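Local coordinates for protein 303aa long hypothetical esterase (Sulfolobus tokodaii, PDB 3AIN) that probably hydrolyses carboxylic ester bonds as a thermostable carboxylesterase of the hormone-sensitive-lipase-like group, built on the alpha/beta hydrolase fold, at residues G63-I68 / K78-Y83; Y90-Y95 / Q121-S126; T179-K184 / I245-N250. The protein carries 1 engineered substitution. One frame throughout, in Å; residues are numbered along the deposited sequence.

Interaction 1 (G63-I68 / K78-Y83)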
# COMPACT_ATOMS: atom_id res chain seq x y z
N GLY A 63 -4.98 -20.02 13.59
CA GLY A 63 -5.79 -20.48 14.72
C GLY A 63 -6.28 -21.91 14.64
O GLY A 63 -6.21 -22.66 15.62
N LYS A 64 -6.87 -22.27 13.50
CA LYS A 64 -7.53 -23.56 13.29
C LYS A 64 -7.81 -23.64 11.80
O LYS A 64 -7.93 -22.60 11.17
CB LYS A 64 -8.87 -23.59 14.03
CG LYS A 64 -9.75 -24.78 13.71
CD LYS A 64 -10.91 -24.86 14.70
CE LYS A 64 -12.26 -24.87 13.99
NZ LYS A 64 -12.72 -26.25 13.63
N ILE A 65 -7.60 -24.81 11.21
CA ILE A 65 -7.99 -25.07 9.82
C ILE A 65 -9.01 -26.19 9.72
O ILE A 65 -8.85 -27.25 10.34
CB ILE A 65 -6.75 -25.42 8.97
CG1 ILE A 65 -5.74 -24.27 9.03
CG2 ILE A 65 -7.16 -25.69 7.51
CD1 ILE A 65 -4.35 -24.63 8.50
N GLU A 66 -9.98 -26.01 8.83
CA GLU A 66 -10.97 -27.04 8.53
C GLU A 66 -11.14 -27.16 7.02
O GLU A 66 -11.36 -26.16 6.35
CB GLU A 66 -12.31 -26.61 9.14
CG GLU A 66 -13.13 -27.73 9.71
CD GLU A 66 -14.39 -27.21 10.35
OE1 GLU A 66 -14.39 -26.04 10.80
OE2 GLU A 66 -15.42 -27.92 10.26
N ASP A 67 -11.20 -28.38 6.51
CA ASP A 67 -11.59 -28.59 5.11
C ASP A 67 -13.08 -28.90 5.04
O ASP A 67 -13.60 -29.71 5.81
CB ASP A 67 -10.79 -29.72 4.49
CG ASP A 67 -9.39 -29.28 4.06
OD1 ASP A 67 -9.16 -28.06 4.09
OD2 ASP A 67 -8.62 -30.10 3.52
N ILE A 68 -13.80 -28.15 4.20
CA ILE A 68 -15.25 -28.33 4.10
C ILE A 68 -15.65 -28.60 2.65
O ILE A 68 -14.83 -28.50 1.73
CB ILE A 68 -16.05 -27.09 4.60
CG1 ILE A 68 -15.79 -25.89 3.69
CG2 ILE A 68 -15.76 -26.79 6.07
CD1 ILE A 68 -16.68 -24.68 3.97
N LYS A 78 -14.89 -28.14 -2.92
CA LYS A 78 -14.00 -28.19 -1.75
C LYS A 78 -13.61 -26.76 -1.34
O LYS A 78 -13.35 -25.91 -2.19
CB LYS A 78 -12.75 -29.00 -2.06
CG LYS A 78 -11.90 -29.29 -0.81
CD LYS A 78 -10.75 -30.27 -1.10
CE LYS A 78 -9.68 -30.14 -0.02
NZ LYS A 78 -8.96 -31.42 0.20
N ALA A 79 -13.51 -26.51 -0.05
CA ALA A 79 -12.93 -25.25 0.41
C ALA A 79 -12.17 -25.44 1.70
O ALA A 79 -12.43 -26.40 2.44
CB ALA A 79 -14.02 -24.20 0.60
N ARG A 80 -11.15 -24.62 1.90
CA ARG A 80 -10.38 -24.71 3.13
C ARG A 80 -10.59 -23.46 3.97
O ARG A 80 -10.53 -22.32 3.46
CB ARG A 80 -8.89 -24.92 2.86
CG ARG A 80 -8.07 -25.02 4.16
CD ARG A 80 -6.67 -25.57 3.96
NE ARG A 80 -6.74 -26.99 3.59
CZ ARG A 80 -5.81 -27.64 2.90
NH1 ARG A 80 -4.67 -27.03 2.57
NH2 ARG A 80 -6.05 -28.88 2.48
N VAL A 81 -11.01 -23.67 5.21
CA VAL A 81 -11.37 -22.57 6.09
C VAL A 81 -10.23 -22.32 7.07
O VAL A 81 -9.78 -23.24 7.76
CB VAL A 81 -12.63 -22.91 6.90
CG1 VAL A 81 -13.01 -21.75 7.82
CG2 VAL A 81 -13.78 -23.31 5.97
N TYR A 82 -9.69 -21.10 7.06
CA TYR A 82 -8.58 -20.73 7.98
C TYR A 82 -9.15 -19.75 9.01
O TYR A 82 -9.63 -18.67 8.67
CB TYR A 82 -7.42 -20.04 7.22
CG TYR A 82 -6.84 -20.83 6.05
CD1 TYR A 82 -5.65 -21.55 6.19
CD2 TYR A 82 -7.48 -20.83 4.80
CE1 TYR A 82 -5.10 -22.26 5.12
CE2 TYR A 82 -6.87 -21.45 3.71
CZ TYR A 82 -5.73 -22.21 3.88
OH TYR A 82 -5.18 -22.85 2.82
N TYR A 83 -8.98 -20.08 10.28
CA TYR A 83 -9.32 -19.15 11.36
C TYR A 83 -8.06 -18.46 11.88
O TYR A 83 -7.01 -19.07 11.99
CB TYR A 83 -9.93 -19.93 12.54
CG TYR A 83 -11.30 -20.49 12.24
CD1 TYR A 83 -12.43 -19.78 12.60
CD2 TYR A 83 -11.46 -21.74 11.67
CE1 TYR A 83 -13.70 -20.28 12.36
CE2 TYR A 83 -12.72 -22.26 11.45
CZ TYR A 83 -13.83 -21.52 11.79
OH TYR A 83 -15.09 -22.02 11.55
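The methyl CG2 of Ile65 fills the hollow over the aliphatic part of Arg80, 3.5 Å from its CG and 3.6 Å from its CD, while Ile65 CG1 lies alongside the Tyr82 ring. On the face carrying Ile68, Ala79 and Val81, Ile68 occupies the place beside the small Ala79: its CG1 rests against Ala79 CB, and its CD1 settles 3.8 Å from CG2 of Val81. Further along that face, the bent Lys64 chain lies beside the Tyr83 ring, its CE 3.7 Å from CE2. The strands form an antiparallel beta hairpin, their axes 4.7 Å apart at closest approach, with 64-71 the outermost strand of the mixed alpha/beta hydrolase sheet within this chain. A classic beta bulge sets Gly63 and Lys64 both opposite Tyr83. Next to Ile65, Asp67 meets Arg80 side-on: OD1 of Asp67 takes NE of Arg80 at 2.7 Å and OD2 takes NH2 at 3.0 Å. Both oxygens use their syn lone pairs, and the two flat groups lie 12° apart, nearly coplanar. A bend at chi3 (-69°) turns the guanidinium to the carboxylate, and NZ of Lys78 adds a longer salt bridge to OD2. NH2 of Arg80 also bridges to Glu107, and NH1 to Asp110.

Interaction 2 (Y90-Y95 / Q121-S126)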
# COMPACT_ATOMS: atom_id res chain seq x y z
N TYR A 90 -15.84 -12.59 13.67
CA TYR A 90 -14.90 -12.32 12.59
C TYR A 90 -15.61 -11.69 11.40
O TYR A 90 -16.82 -11.89 11.18
CB TYR A 90 -14.23 -13.62 12.12
CG TYR A 90 -13.54 -14.42 13.21
CD1 TYR A 90 -12.38 -13.93 13.83
CD2 TYR A 90 -14.02 -15.66 13.59
CE1 TYR A 90 -11.72 -14.67 14.79
CE2 TYR A 90 -13.35 -16.43 14.55
CZ TYR A 90 -12.21 -15.90 15.16
OH TYR A 90 -11.50 -16.67 16.04
N GLY A 91 -14.82 -11.09 10.51
CA GLY A 91 -15.19 -10.98 9.11
C GLY A 91 -14.66 -12.18 8.35
O GLY A 91 -13.84 -12.94 8.89
N VAL A 92 -15.25 -12.45 7.19
CA VAL A 92 -14.89 -13.63 6.40
C VAL A 92 -14.48 -13.18 5.00
O VAL A 92 -15.18 -12.37 4.38
CB VAL A 92 -16.10 -14.60 6.23
CG1 VAL A 92 -15.67 -15.85 5.46
CG2 VAL A 92 -16.66 -14.98 7.61
N LEU A 93 -13.30 -13.62 4.56
CA LEU A 93 -12.81 -13.31 3.22
C LEU A 93 -12.89 -14.58 2.39
O LEU A 93 -12.35 -15.61 2.79
CB LEU A 93 -11.32 -12.88 3.30
CG LEU A 93 -10.62 -12.76 1.93
CD1 LEU A 93 -11.25 -11.57 1.13
CD2 LEU A 93 -9.10 -12.52 2.12
N VAL A 94 -13.72 -14.56 1.34
CA VAL A 94 -13.78 -15.67 0.43
C VAL A 94 -12.76 -15.44 -0.67
O VAL A 94 -12.74 -14.35 -1.24
CB VAL A 94 -15.17 -15.84 -0.18
CG1 VAL A 94 -15.17 -17.05 -1.12
CG2 VAL A 94 -16.20 -16.04 0.97
N TYR A 95 -11.78 -16.35 -0.74
CA TYR A 95 -10.58 -16.15 -1.57
C TYR A 95 -10.55 -17.10 -2.75
O TYR A 95 -10.77 -18.32 -2.60
CB TYR A 95 -9.30 -16.34 -0.73
CG TYR A 95 -8.05 -15.84 -1.43
CD1 TYR A 95 -7.75 -14.49 -1.41
CD2 TYR A 95 -7.31 -16.67 -2.28
CE1 TYR A 95 -6.74 -13.96 -2.20
CE2 TYR A 95 -6.26 -16.14 -3.05
CZ TYR A 95 -6.00 -14.80 -3.01
OH TYR A 95 -4.98 -14.26 -3.76
N GLN A 121 -6.57 -10.84 10.20
CA GLN A 121 -7.23 -11.37 11.40
C GLN A 121 -8.69 -11.69 11.14
O GLN A 121 -9.60 -11.29 11.89
CB GLN A 121 -7.04 -10.43 12.58
CG GLN A 121 -5.56 -10.23 12.84
CD GLN A 121 -5.28 -9.55 14.15
OE1 GLN A 121 -5.95 -8.59 14.50
NE2 GLN A 121 -4.17 -9.92 14.77
N CYS A 122 -8.88 -12.47 10.10
CA CYS A 122 -10.21 -12.73 9.60
C CYS A 122 -10.25 -14.19 9.15
O CYS A 122 -9.21 -14.84 9.10
CB CYS A 122 -10.53 -11.74 8.50
SG CYS A 122 -9.87 -12.21 6.91
N VAL A 123 -11.44 -14.78 9.13
CA VAL A 123 -11.57 -16.13 8.58
C VAL A 123 -11.39 -16.01 7.08
O VAL A 123 -12.01 -15.18 6.44
CB VAL A 123 -12.96 -16.71 8.89
CG1 VAL A 123 -13.16 -18.04 8.17
CG2 VAL A 123 -13.11 -16.87 10.39
N THR A 124 -10.54 -16.87 6.54
CA THR A 124 -10.35 -16.91 5.09
C THR A 124 -10.85 -18.25 4.60
O THR A 124 -10.49 -19.29 5.14
CB THR A 124 -8.86 -16.75 4.75
OG1 THR A 124 -8.43 -15.48 5.26
CG2 THR A 124 -8.65 -16.78 3.22
N ILE A 125 -11.61 -18.22 3.51
CA ILE A 125 -12.13 -19.43 2.92
C ILE A 125 -11.67 -19.54 1.48
O ILE A 125 -12.12 -18.81 0.60
CB ILE A 125 -13.66 -19.50 3.01
CG1 ILE A 125 -14.06 -19.45 4.49
CG2 ILE A 125 -14.16 -20.82 2.37
CD1 ILE A 125 -15.59 -19.55 4.71
N SER A 126 -10.77 -20.48 1.27
CA SER A 126 -10.11 -20.64 -0.02
C SER A 126 -10.86 -21.67 -0.84
O SER A 126 -11.05 -22.82 -0.40
CB SER A 126 -8.67 -21.07 0.19
OG SER A 126 -8.00 -21.26 -1.07
O HOH W 1 -8.68 -20.67 -3.85
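Tyr90 lies across Val123 at about a right angle, and the methyl CG2 of Val123 presses obliquely on the ring, 3.5 Å from Tyr90 CD2. That methyl stands anti to the carbonyl carbon of Val123, the torsion that brings it to the tyrosine; Tyr83 of the neighbouring hairpin also touches both residues. Further along the same face, Val92 CG1 meets Ile125 CD1 at 3.8 Å, the two side chains oblique to each other. Ile125 is extended (chi2 -179°), which carries CD1 to the valine.

The backbones run parallel, 19° apart in direction, and pair Val92 with Val123 through Tyr95 with Ser126. Leu93 is held by its own N and O: N gives a 169° bond to Val123 O at 2.8 Å, and O receives Ile125 N. This is the strand pair of a beta-alpha-beta crossover, with helix 110-120 as the connection, inside the central sheet of the alpha/beta hydrolase fold.

The opposite face carries Leu93, Thr124, Tyr95 and Ser126. Cys122 SG, disulfide-bonded to Cys120, rests 3.9 Å from Leu93 CB, while Thr124 CG2 touches Tyr95 CB at 4.0 Å. Thr124 OG1 turns to Thr117 of the connecting helix. The Tyr95 hydroxyl bonds Asp169, beside Ser170 of a GxSxG sequence that fits a nucleophile elbow. At the far end a water lies 2.9 Å from Ser126 OG and makes a weak bond to Tyr95 O.

The disulfide covalently ties the start of the second segment to the end of the crossover helix. With the hydroxyls of Tyr90, Tyr95 and Thr124 bonded elsewhere, the direct polar hold between the strands rests on backbone bonds, and the side chains join by apolar contact.

Interaction 3 (T179-K184 / I245-N250)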
# COMPACT_ATOMS: atom_id res chain seq x y z
N THR A 179 -17.72 -12.29 -9.11
CA THR A 179 -18.57 -12.69 -7.98
C THR A 179 -19.23 -11.50 -7.30
O THR A 179 -20.44 -11.54 -7.00
CB THR A 179 -17.75 -13.50 -6.94
OG1 THR A 179 -17.36 -14.73 -7.56
CG2 THR A 179 -18.60 -13.84 -5.74
N ALA A 180 -18.48 -10.41 -7.16
CA ALA A 180 -19.06 -9.19 -6.63
C ALA A 180 -20.16 -8.61 -7.53
O ALA A 180 -21.21 -8.21 -7.02
CB ALA A 180 -17.99 -8.15 -6.35
N ILE A 181 -19.96 -8.66 -8.84
CA ILE A 181 -21.00 -8.20 -9.78
C ILE A 181 -22.25 -9.07 -9.63
O ILE A 181 -23.37 -8.56 -9.59
CB ILE A 181 -20.51 -8.18 -11.24
CG1 ILE A 181 -19.45 -7.07 -11.39
CG2 ILE A 181 -21.69 -7.92 -12.23
CD1 ILE A 181 -18.51 -7.31 -12.53
N LEU A 182 -22.05 -10.38 -9.61
CA LEU A 182 -23.19 -11.31 -9.52
C LEU A 182 -23.95 -11.18 -8.20
O LEU A 182 -25.16 -11.41 -8.15
CB LEU A 182 -22.73 -12.75 -9.73
CG LEU A 182 -22.24 -13.10 -11.13
CD1 LEU A 182 -21.55 -14.46 -11.16
CD2 LEU A 182 -23.33 -13.01 -12.20
N SER A 183 -23.22 -10.82 -7.14
CA SER A 183 -23.79 -10.64 -5.80
C SER A 183 -24.72 -9.43 -5.74
O SER A 183 -25.79 -9.48 -5.14
CB SER A 183 -22.67 -10.49 -4.76
OG SER A 183 -21.89 -11.68 -4.67
N LYS A 184 -24.34 -8.37 -6.44
CA LYS A 184 -25.18 -7.18 -6.51
C LYS A 184 -26.55 -7.54 -7.10
O LYS A 184 -27.60 -7.19 -6.54
CB LYS A 184 -24.48 -6.09 -7.34
CG LYS A 184 -25.41 -5.23 -8.16
CD LYS A 184 -24.70 -3.98 -8.63
CE LYS A 184 -24.18 -4.14 -10.05
NZ LYS A 184 -24.08 -2.81 -10.76
N ILE A 245 -14.89 -5.83 -16.81
CA ILE A 245 -14.91 -4.41 -17.22
C ILE A 245 -16.20 -4.04 -18.01
O ILE A 245 -16.62 -2.89 -18.01
CB ILE A 245 -13.66 -4.01 -18.08
CG1 ILE A 245 -13.48 -2.48 -18.08
CG2 ILE A 245 -13.82 -4.51 -19.50
CD1 ILE A 245 -12.82 -1.94 -16.82
N LEU A 246 -16.79 -5.03 -18.67
CA LEU A 246 -18.01 -4.81 -19.48
C LEU A 246 -19.23 -4.45 -18.63
O LEU A 246 -20.24 -3.98 -19.15
CB LEU A 246 -18.35 -6.07 -20.29
CG LEU A 246 -17.30 -6.40 -21.36
CD1 LEU A 246 -17.65 -7.75 -22.03
CD2 LEU A 246 -17.26 -5.26 -22.42
N ALA A 247 -19.21 -4.84 -17.36
CA ALA A 247 -20.42 -4.78 -16.53
C ALA A 247 -20.66 -3.34 -16.07
O ALA A 247 -19.74 -2.53 -16.06
CB ALA A 247 -20.26 -5.70 -15.29
N ASP A 248 -21.89 -3.05 -15.65
CA ASP A 248 -22.21 -1.83 -14.91
C ASP A 248 -21.74 -1.99 -13.45
O ASP A 248 -22.12 -2.94 -12.76
CB ASP A 248 -23.74 -1.59 -15.00
CG ASP A 248 -24.23 -0.48 -14.09
OD1 ASP A 248 -23.49 -0.02 -13.20
OD2 ASP A 248 -25.46 -0.20 -14.13
N LEU A 249 -20.80 -1.14 -13.05
CA LEU A 249 -20.08 -1.35 -11.81
C LEU A 249 -20.63 -0.51 -10.66
O LEU A 249 -20.02 -0.42 -9.60
CB LEU A 249 -18.57 -1.07 -12.00
CG LEU A 249 -17.88 -1.88 -13.12
CD1 LEU A 249 -16.36 -1.57 -13.11
CD2 LEU A 249 -18.08 -3.39 -13.00
N ASN A 250 -21.77 0.16 -10.89
CA ASN A 250 -22.43 0.87 -9.80
C ASN A 250 -22.76 -0.06 -8.64
O ASN A 250 -23.07 -1.23 -8.86
CB ASN A 250 -23.73 1.50 -10.31
CG ASN A 250 -23.48 2.65 -11.26
OD1 ASN A 250 -23.30 3.79 -10.83
ND2 ASN A 250 -23.55 2.37 -12.55
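Lys184 NZ is gripped by two backbone carbonyls of the 245-250 loop: Asn250 O at 2.7 Å and Asp248 O at 2.8 Å. The two bonds differ in approach. Toward Asn250 O the ammonium lies in the carbonyl plane, on a lone pair; toward Asp248 O it stands 53° out of the plane. A bend at chi3 (97°) of Lys184 carries its chain past Asn250 O, with CD at 3.2 Å. The Asp248 carboxylate gives only a long salt bridge, its OD1 3.8 Å from NZ of Lys184. That oxygen also accepts the backbone N of Asn250 at 2.9 Å, closing an Asx turn that fixes the carboxylate near the ammonium; this charge would probably favour the protonated lysine.

The apolar half of the contact is borne by Ile181, one helical turn before Lys184. Its CD1 touches Ala247 CB at 3.6 Å and reaches Leu249 CD2 at 4.0 Å, fitting against the two loop side chains.

Helix 171-185, which starts within the possible nucleophile elbow, is thereby joined to the loop that leads from helix 220-230 to strand 255-260, while Tyr272 of helix 266-278 packs on both Ile181 and Leu249.

From the N terminus, interaction 1 closes first, folding strand 64-71 back on strand 76-83 across a short turn. Interaction 2 then opens and closes its loop through helix 110-120, and interaction 3 closes a longer one of 60 residues; the three follow in series, none nested or crossed. Interactions 1 and 2 touch, their centres 10 Å apart: Tyr82 N lies 2.8 Å from Thr124 O and Arg80 O 2.9 Å from Ser126 N, probable hydrogen bonds that join the hairpin to strand 123-127 in one sheet. Interaction 3 stands apart, about 7 Å from interaction 2 between nearest atoms, and ties a helix to a loop outside the sheet.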